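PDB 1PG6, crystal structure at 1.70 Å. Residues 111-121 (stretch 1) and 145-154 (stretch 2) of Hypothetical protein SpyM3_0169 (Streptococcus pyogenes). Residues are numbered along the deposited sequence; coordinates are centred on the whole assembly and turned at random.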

# COMPACT_ATOMS: atom_id res chain seq x y z
N LYS A 111 -2.37 16.20 5.83
CA LYS A 111 -3.15 15.19 5.12
C LYS A 111 -2.55 13.81 5.39
O LYS A 111 -1.34 13.66 5.50
CB LYS A 111 -3.16 15.48 3.62
CG LYS A 111 -3.86 16.79 3.25
CD LYS A 111 -3.82 17.06 1.75
CE LYS A 111 -4.66 16.06 0.96
NZ LYS A 111 -6.12 16.25 1.14
N GLN A 112 -3.43 12.82 5.51
CA GLN A 112 -3.02 11.45 5.74
C GLN A 112 -3.87 10.60 4.81
O GLN A 112 -4.85 11.08 4.25
CB GLN A 112 -3.27 11.02 7.19
CG GLN A 112 -2.43 11.78 8.23
CD GLN A 112 -0.94 11.63 8.01
OE1 GLN A 112 -0.46 10.58 7.58
NE2 GLN A 112 -0.19 12.68 8.34
N TYR A 113 -3.50 9.33 4.66
CA TYR A 113 -4.22 8.45 3.76
C TYR A 113 -4.41 7.04 4.28
O TYR A 113 -3.72 6.60 5.20
CB TYR A 113 -3.48 8.36 2.42
CG TYR A 113 -3.27 9.68 1.72
CD1 TYR A 113 -2.20 10.51 2.07
CD2 TYR A 113 -4.17 10.13 0.76
CE1 TYR A 113 -2.04 11.76 1.47
CE2 TYR A 113 -4.02 11.38 0.16
CZ TYR A 113 -2.96 12.19 0.52
OH TYR A 113 -2.85 13.43 -0.05
N ARG A 114 -5.37 6.34 3.68
CA ARG A 114 -5.65 4.95 3.98
C ARG A 114 -5.35 4.25 2.65
O ARG A 114 -5.53 4.84 1.58
CB ARG A 114 -7.11 4.75 4.38
CG ARG A 114 -7.55 5.54 5.61
CD ARG A 114 -8.92 5.09 6.09
NE ARG A 114 -9.58 6.06 6.99
CZ ARG A 114 -9.33 6.18 8.29
NH1 ARG A 114 -8.44 5.39 8.88
NH2 ARG A 114 -9.98 7.08 9.00
N LEU A 115 -4.88 3.02 2.72
CA LEU A 115 -4.55 2.27 1.51
C LEU A 115 -4.99 0.82 1.61
O LEU A 115 -4.97 0.22 2.68
CB LEU A 115 -3.05 2.26 1.25
CG LEU A 115 -2.23 3.54 1.39
CD1 LEU A 115 -1.97 3.82 2.85
CD2 LEU A 115 -0.90 3.36 0.65
N ASN A 116 -5.37 0.27 0.46
CA ASN A 116 -5.78 -1.13 0.38
C ASN A 116 -4.54 -2.01 0.34
O ASN A 116 -3.44 -1.53 0.09
CB ASN A 116 -6.58 -1.36 -0.89
CG ASN A 116 -8.05 -1.18 -0.69
OD1 ASN A 116 -8.74 -0.57 -1.51
ND2 ASN A 116 -8.55 -1.71 0.42
N ASP A 117 -4.76 -3.30 0.57
CA ASP A 117 -3.69 -4.28 0.53
C ASP A 117 -3.06 -4.31 -0.85
O ASP A 117 -3.75 -4.37 -1.87
CB ASP A 117 -4.20 -5.69 0.84
CG ASP A 117 -4.33 -5.97 2.32
OD1 ASP A 117 -3.40 -5.60 3.08
OD2 ASP A 117 -5.35 -6.57 2.72
N GLY A 118 -1.73 -4.27 -0.86
CA GLY A 118 -1.01 -4.30 -2.11
C GLY A 118 -0.69 -2.93 -2.66
O GLY A 118 0.15 -2.80 -3.54
N ALA A 119 -1.34 -1.89 -2.14
CA ALA A 119 -1.08 -0.54 -2.65
C ALA A 119 0.13 0.13 -2.01
O ALA A 119 0.64 1.13 -2.54
CB ALA A 119 -2.32 0.35 -2.46
N PHE A 120 0.59 -0.40 -0.89
CA PHE A 120 1.74 0.18 -0.20
C PHE A 120 3.07 -0.18 -0.85
O PHE A 120 3.32 -1.34 -1.19
CB PHE A 120 1.79 -0.28 1.26
CG PHE A 120 3.00 0.19 2.00
CD1 PHE A 120 3.13 1.53 2.36
CD2 PHE A 120 4.03 -0.69 2.33
CE1 PHE A 120 4.26 1.99 3.03
CE2 PHE A 120 5.16 -0.24 3.01
CZ PHE A 120 5.28 1.10 3.36
N LEU A 121 3.93 0.82 -1.01
CA LEU A 121 5.26 0.59 -1.57
C LEU A 121 6.34 1.04 -0.60
O LEU A 121 7.28 0.29 -0.32
CB LEU A 121 5.44 1.32 -2.91
CG LEU A 121 6.87 1.22 -3.47
CD1 LEU A 121 7.28 -0.23 -3.58
CD2 LEU A 121 6.94 1.90 -4.84
N GLY A 145 -6.28 -15.04 5.55
CA GLY A 145 -6.65 -14.08 4.53
C GLY A 145 -7.02 -12.73 5.12
O GLY A 145 -6.15 -11.98 5.57
N GLY A 146 -8.31 -12.42 5.11
CA GLY A 146 -8.78 -11.16 5.65
C GLY A 146 -8.48 -9.96 4.78
O GLY A 146 -7.57 -9.99 3.94
N LEU A 147 -9.24 -8.89 4.97
CA LEU A 147 -9.07 -7.66 4.21
C LEU A 147 -8.56 -6.57 5.16
O LEU A 147 -9.25 -6.21 6.11
CB LEU A 147 -10.41 -7.23 3.61
CG LEU A 147 -10.38 -6.30 2.39
CD1 LEU A 147 -9.73 -7.03 1.22
CD2 LEU A 147 -11.79 -5.88 2.03
N PHE A 148 -7.36 -6.06 4.91
CA PHE A 148 -6.80 -5.04 5.77
C PHE A 148 -6.58 -3.69 5.10
O PHE A 148 -6.25 -3.62 3.92
CB PHE A 148 -5.46 -5.51 6.35
CG PHE A 148 -5.59 -6.54 7.44
CD1 PHE A 148 -6.07 -7.81 7.16
CD2 PHE A 148 -5.24 -6.23 8.75
CE1 PHE A 148 -6.19 -8.77 8.17
CE2 PHE A 148 -5.36 -7.18 9.76
CZ PHE A 148 -5.83 -8.45 9.47
N VAL A 149 -6.78 -2.63 5.86
CA VAL A 149 -6.58 -1.27 5.37
C VAL A 149 -5.50 -0.62 6.20
O VAL A 149 -5.50 -0.72 7.43
CB VAL A 149 -7.87 -0.43 5.47
CG1 VAL A 149 -7.56 1.03 5.13
CG2 VAL A 149 -8.93 -0.97 4.51
N MSE A 150 -4.57 0.05 5.53
CA MSE A 150 -3.47 0.74 6.19
C MSE A 150 -3.76 2.23 6.30
O MSE A 150 -4.26 2.84 5.35
CB MSE A 150 -2.18 0.55 5.39
CG MSE A 150 -0.97 1.31 5.92
SE MSE A 150 0.55 1.16 4.73
CE MSE A 150 0.66 -0.75 4.66
N THR A 151 -3.48 2.81 7.46
CA THR A 151 -3.69 4.24 7.66
C THR A 151 -2.39 4.87 8.13
O THR A 151 -1.73 4.35 9.04
CB THR A 151 -4.80 4.52 8.70
OG1 THR A 151 -6.07 4.08 8.18
CG2 THR A 151 -4.89 6.01 9.00
N THR A 152 -2.01 5.98 7.50
CA THR A 152 -0.77 6.67 7.83
C THR A 152 -0.93 7.73 8.91
O THR A 152 -2.05 8.14 9.23
CB THR A 152 -0.18 7.39 6.59
OG1 THR A 152 -1.06 8.44 6.19
CG2 THR A 152 -0.02 6.41 5.43
N GLU A 153 0.20 8.16 9.45
CA GLU A 153 0.24 9.18 10.49
C GLU A 153 1.65 9.75 10.49
O GLU A 153 2.59 9.08 10.07
CB GLU A 153 -0.07 8.56 11.85
CG GLU A 153 -0.03 9.55 13.01
CD GLU A 153 -0.23 8.87 14.36
OE1 GLU A 153 0.58 7.99 14.71
OE2 GLU A 153 -1.21 9.22 15.06
N GLY A 154 1.79 10.99 10.94
CA GLY A 154 3.11 11.60 11.00
C GLY A 154 3.52 12.40 9.78
O GLY A 154 2.73 12.64 8.87
O HOH W 1 -7.35 -3.94 1.31

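How do the two backbones satisfy each other? The strand through Arg114 and Leu115 runs antiparallel to the one through Met150 and Thr151, with an angle of 154° between their directions. Leu115 and Met150 form a hydrogen-bonded pair: Leu115 N donates to Met150 O at 2.7 Å, although the position of that oxygen is less certain than most, and Met150 N donates to Leu115 O at 2.9 Å, nearly straight at 172°. One step along, Arg114 lies opposite Thr151 in a non-hydrogen-bonded pair, their CA atoms 4.2 Å apart. Beyond it, Thr152 N donates to Tyr113 O at 2.9 Å, and the same carbonyl oxygen receives a CA-H...O contact from Thr151 CA at 3.4 Å.

What replaces the ladder where Tyr113 N needs an acceptor? The hydroxyl of Thr152 does. Tyr113 N donates to Thr152 OG1 at 3.0 Å and 175°, while Thr152 OG1 donates to Gln112 OE1 at 2.6 Å. The hydroxyl thus accepts from backbone and donates to side chain, so it is both acceptor and donor. The other end of the Gln112 amide is engaged as well, with NE2 donating to Gly154 O at 3.0 Å, so this side chain reaches across to bind two points of the partner stretch. Glu153 N lies 3.1 Å from Gln112 OE1, but the angle is too poor for a hydrogen bond.

How is the other end of the pairing closed? A type II turn from Asn116 to Ala119, held by Ala119 N donating to Asn116 O at 3.1 Å, carries the chain away from the partner strand. Gly118 takes a positive phi of 93° in this turn, where a CB would jam against the preceding carbonyl oxygen. Just before it, Asp117 OD2 accepts from Phe148 N at 3.0 Å, so a carboxylate serves that backbone donor. Water 1 bridges the remaining gap, accepting from Asp117 N at 2.8 Å and donating to Phe148 O at 2.9 Å.

Which side chains meet on the two faces of the sheet? Arg114 and Thr151 share one face, where Arg114 NH1 donates to Thr151 OG1 at 2.8 Å, with the oxygen near the plane of the guanidinium; Arg114 CB also packs against Val149 CG1 at 3.8 Å. On the other face, Leu115 CD1 rests 4.1 Å from CG of Met150, a selenomethionine. Met150 SE extends to Phe120, coming within 3.5 Å of CD1 and approaching the ring obliquely, so a polarizable selenium meets an aromatic ring in a buried, apolar setting.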